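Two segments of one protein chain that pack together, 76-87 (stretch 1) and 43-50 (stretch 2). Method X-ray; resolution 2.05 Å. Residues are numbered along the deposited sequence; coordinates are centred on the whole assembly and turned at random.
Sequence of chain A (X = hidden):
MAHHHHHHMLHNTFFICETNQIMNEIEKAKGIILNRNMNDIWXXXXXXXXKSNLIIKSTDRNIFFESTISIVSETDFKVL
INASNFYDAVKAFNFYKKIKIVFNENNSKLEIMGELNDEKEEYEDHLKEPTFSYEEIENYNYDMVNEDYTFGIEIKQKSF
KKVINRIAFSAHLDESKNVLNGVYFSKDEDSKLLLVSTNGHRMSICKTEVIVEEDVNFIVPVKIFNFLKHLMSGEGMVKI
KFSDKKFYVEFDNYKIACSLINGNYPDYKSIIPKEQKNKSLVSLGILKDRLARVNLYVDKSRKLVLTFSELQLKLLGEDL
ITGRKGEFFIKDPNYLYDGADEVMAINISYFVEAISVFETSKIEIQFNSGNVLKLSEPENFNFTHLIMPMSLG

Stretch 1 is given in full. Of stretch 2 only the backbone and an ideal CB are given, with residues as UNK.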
# COMPACT_ATOMS: atom_id res chain seq x y z
N ASP A 76 -38.73 5.33 15.55
CA ASP A 76 -38.26 4.61 14.38
C ASP A 76 -38.16 5.58 13.22
O ASP A 76 -39.00 6.48 13.08
CB ASP A 76 -39.24 3.48 14.03
CG ASP A 76 -39.29 2.40 15.10
OD1 ASP A 76 -38.51 2.48 16.08
OD2 ASP A 76 -40.13 1.48 14.97
N PHE A 77 -37.13 5.42 12.41
CA PHE A 77 -36.95 6.29 11.25
C PHE A 77 -35.94 5.63 10.32
O PHE A 77 -35.23 4.70 10.71
CB PHE A 77 -36.48 7.69 11.65
CG PHE A 77 -35.11 7.72 12.30
CD1 PHE A 77 -34.96 7.48 13.65
CD2 PHE A 77 -33.98 8.00 11.55
CE1 PHE A 77 -33.71 7.53 14.25
CE2 PHE A 77 -32.71 8.03 12.13
CZ PHE A 77 -32.57 7.80 13.48
N LYS A 78 -35.85 6.16 9.10
CA LYS A 78 -34.87 5.68 8.13
C LYS A 78 -34.07 6.87 7.60
O LYS A 78 -34.57 8.00 7.57
CB LYS A 78 -35.54 4.95 6.95
CG LYS A 78 -36.40 3.76 7.34
CD LYS A 78 -36.81 2.97 6.10
CE LYS A 78 -37.75 1.84 6.44
NZ LYS A 78 -37.40 0.62 5.64
N VAL A 79 -32.82 6.59 7.23
CA VAL A 79 -31.90 7.59 6.67
C VAL A 79 -31.11 6.95 5.54
O VAL A 79 -30.56 5.86 5.70
CB VAL A 79 -30.93 8.14 7.74
CG1 VAL A 79 -29.87 8.98 7.07
CG2 VAL A 79 -31.69 8.99 8.74
N LEU A 80 -31.05 7.63 4.40
CA LEU A 80 -30.18 7.26 3.30
C LEU A 80 -28.98 8.20 3.30
O LEU A 80 -29.15 9.42 3.20
CB LEU A 80 -30.92 7.34 1.97
CG LEU A 80 -30.23 6.80 0.73
CD1 LEU A 80 -30.12 5.28 0.83
CD2 LEU A 80 -31.02 7.21 -0.52
N ILE A 81 -27.77 7.65 3.43
CA ILE A 81 -26.58 8.48 3.58
C ILE A 81 -25.42 7.86 2.81
O ILE A 81 -25.23 6.65 2.83
CB ILE A 81 -26.21 8.69 5.06
CG1 ILE A 81 -24.93 9.53 5.20
CG2 ILE A 81 -26.02 7.37 5.77
CD1 ILE A 81 -24.68 9.91 6.62
N ASN A 82 -24.65 8.71 2.14
CA ASN A 82 -23.44 8.30 1.44
C ASN A 82 -22.56 7.44 2.33
O ASN A 82 -22.20 7.85 3.43
CB ASN A 82 -22.69 9.54 0.97
CG ASN A 82 -21.37 9.20 0.32
OD1 ASN A 82 -20.31 9.29 0.96
ND2 ASN A 82 -21.43 8.77 -0.93
N ALA A 83 -22.23 6.23 1.85
CA ALA A 83 -21.57 5.25 2.70
C ALA A 83 -20.17 5.71 3.12
O ALA A 83 -19.76 5.48 4.25
CB ALA A 83 -21.46 3.90 1.99
N SER A 84 -19.42 6.29 2.18
CA SER A 84 -18.05 6.71 2.45
C SER A 84 -18.01 7.83 3.50
O SER A 84 -17.17 7.81 4.41
CB SER A 84 -17.40 7.15 1.13
OG SER A 84 -16.08 7.61 1.33
N ASN A 85 -18.91 8.80 3.40
CA ASN A 85 -18.95 9.87 4.39
C ASN A 85 -19.35 9.34 5.76
O ASN A 85 -18.76 9.72 6.78
CB ASN A 85 -19.90 10.98 3.96
CG ASN A 85 -19.38 11.76 2.77
OD1 ASN A 85 -18.23 11.60 2.38
ND2 ASN A 85 -20.23 12.61 2.20
N PHE A 86 -20.35 8.46 5.81
CA PHE A 86 -20.80 7.93 7.09
C PHE A 86 -19.69 7.13 7.76
O PHE A 86 -19.48 7.24 8.97
CB PHE A 86 -22.04 7.04 6.87
CG PHE A 86 -22.76 6.70 8.13
CD1 PHE A 86 -22.79 7.58 9.19
CD2 PHE A 86 -23.39 5.47 8.26
CE1 PHE A 86 -23.46 7.27 10.36
CE2 PHE A 86 -24.07 5.16 9.42
CZ PHE A 86 -24.10 6.06 10.47
N TYR A 87 -18.99 6.31 6.98
CA TYR A 87 -17.84 5.58 7.51
C TYR A 87 -16.79 6.54 8.04
O TYR A 87 -16.22 6.33 9.12
CB TYR A 87 -17.25 4.69 6.41
CG TYR A 87 -16.13 3.80 6.88
CD1 TYR A 87 -16.34 2.89 7.90
CD2 TYR A 87 -14.86 3.87 6.30
CE1 TYR A 87 -15.32 2.05 8.34
CE2 TYR A 87 -13.82 3.04 6.74
CZ TYR A 87 -14.07 2.13 7.76
OH TYR A 87 -13.09 1.28 8.22
N UNK A 43 -24.36 5.16 -4.19
CA UNK A 43 -23.19 5.24 -3.34
C UNK A 43 -23.57 5.32 -1.87
O UNK A 43 -22.69 5.44 -1.01
CB UNK A 43 -22.34 6.45 -3.73
N UNK A 44 -24.86 5.26 -1.57
CA UNK A 44 -25.37 5.41 -0.22
C UNK A 44 -25.68 4.06 0.40
O UNK A 44 -25.77 3.04 -0.28
CB UNK A 44 -26.62 6.29 -0.22
N UNK A 45 -25.87 4.06 1.71
CA UNK A 45 -26.50 2.93 2.36
C UNK A 45 -27.74 3.42 3.11
O UNK A 45 -27.91 4.61 3.38
CB UNK A 45 -25.52 2.23 3.31
N UNK A 46 -28.62 2.48 3.42
CA UNK A 46 -29.89 2.80 4.07
C UNK A 46 -29.82 2.23 5.47
O UNK A 46 -29.57 1.04 5.65
CB UNK A 46 -31.09 2.24 3.30
N UNK A 47 -29.99 3.09 6.48
CA UNK A 47 -30.03 2.64 7.86
C UNK A 47 -31.44 2.86 8.38
O UNK A 47 -32.09 3.86 8.07
CB UNK A 47 -29.00 3.37 8.72
N UNK A 48 -31.92 1.89 9.15
CA UNK A 48 -33.26 1.95 9.69
C UNK A 48 -33.20 1.67 11.18
O UNK A 48 -32.58 0.69 11.60
CB UNK A 48 -34.19 0.96 8.98
N UNK A 49 -33.81 2.55 11.96
CA UNK A 49 -34.01 2.32 13.38
C UNK A 49 -35.36 1.64 13.55
O UNK A 49 -36.39 2.20 13.15
CB UNK A 49 -33.94 3.62 14.18
N UNK A 50 -35.36 0.46 14.15
CA UNK A 50 -36.60 -0.26 14.42
C UNK A 50 -36.52 -0.76 15.86
O UNK A 50 -35.88 -1.78 16.13
CB UNK A 50 -36.81 -1.41 13.43

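Stretch 2 runs antiparallel to strand 77-82. As in any strand, its side chains alternate between the two faces of the sheet, here at positions 45 to 49. Val79 and Ile81 mark one face, Lys78 and Leu80 the other.

Position 43 precedes the strand. Its carbonyl O accepts from Ala83 N at 3.0 Å, a bond made by any residue. The ideal CB points sideways, 3.7 Å from Asn82 ND2. A small or polar residue would suit. It is Ser43. Its OG bonds elsewhere in the structure. A water links Ser43 O (2.7 Å) to Ser84 N (2.9 Å).

At position 44 the backbones come close, with CA 3.9 Å from Asn82 CA. The ideal CB lies 3.4 Å from Ile81 O and 3.8 Å from Leu80 CG. A small side chain fits easily; a larger one would have to turn away from these atoms. The residue is Ala44, whose CB packs on Leu80 CG at 3.8 Å.

Position 45 pairs with Ile81: its N donates to Ile81 O at 2.9 Å, and its O accepts from Ile81 N at 3.0 Å. The CB shares the face of Ile81, with Ala83 CB 4.6 Å away and the Phe86 ring beyond. Leucine, isoleucine, valine or methionine would suit. It is Leu45, with chi1 p. CD2 reaches Ala83 CB at 3.8 Å; CD1 meets Ile81 CG2 at 4.1 Å and Phe86 CD2 at 4.2 Å.

Position 46 turns to the face of Leu80, whose CD1 is 4.0 Å from the ideal CB. An aliphatic side chain suits. Leu46 is found; its CD1 lies 4.1 Å from Lys78 CB.

Position 47 pairs with Val79, its N and O each bonded at 2.9 Å to Val79 O and N. Its CB shares the Val79 face, 5.3 Å from Phe86 CE2. That leaves room for a branched or longer apolar side chain. Ile47 sets CG1 3.9 Å from Val79 CB and CG2 4.2 Å from Phe86 CE2.

Position 48 has its ideal CB 3.9 Å from Lys78 CG. The nearby ammonium favours an acid. Glu48 forms a salt bridge, OE1 to Lys78 NZ, at 3.4 Å; the hydrogen bond within it is weak.

Position 49 donates N to Phe77 O at 2.9 Å. Its CB is on the Val79 face, where the Phe77 ring offers an apolar surface. Valine, isoleucine or leucine would suit. Val49 CG2 touches Phe77 CE1 at 3.5 Å.

At position 50 the CB points away, so many residues fit. Lys50 NZ forms a long salt bridge with Glu48 OE2 at 3.9 Å.

Stretch 2, residues 43-50: SALLIEVK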
# COMPACT_ATOMS: atom_id res chain seq x y z
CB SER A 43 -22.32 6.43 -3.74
OG SER A 43 -21.75 6.23 -5.03
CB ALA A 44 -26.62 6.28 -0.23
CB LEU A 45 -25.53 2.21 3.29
CG LEU A 45 -24.75 3.05 4.30
CD1 LEU A 45 -25.63 3.33 5.47
CD2 LEU A 45 -23.48 2.34 4.75
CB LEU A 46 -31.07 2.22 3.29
CG LEU A 46 -32.44 2.30 3.97
CD1 LEU A 46 -32.89 3.74 4.08
CD2 LEU A 46 -33.50 1.47 3.21
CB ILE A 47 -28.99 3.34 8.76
CG1 ILE A 47 -29.31 4.81 8.93
CG2 ILE A 47 -27.59 3.11 8.24
CD1 ILE A 47 -29.22 5.25 10.37
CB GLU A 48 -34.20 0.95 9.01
CG GLU A 48 -35.45 0.71 9.82
CD GLU A 48 -36.48 -0.17 9.12
OE1 GLU A 48 -36.08 -1.00 8.27
OE2 GLU A 48 -37.68 -0.02 9.42
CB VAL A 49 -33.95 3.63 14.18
CG1 VAL A 49 -34.44 3.38 15.60
CG2 VAL A 49 -32.54 4.18 14.18
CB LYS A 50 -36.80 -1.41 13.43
CG LYS A 50 -38.17 -2.07 13.53
CD LYS A 50 -38.33 -3.20 12.51
CE LYS A 50 -38.34 -2.67 11.09
NZ LYS A 50 -38.75 -3.71 10.10
O HOH W 1 -20.07 5.77 -0.63
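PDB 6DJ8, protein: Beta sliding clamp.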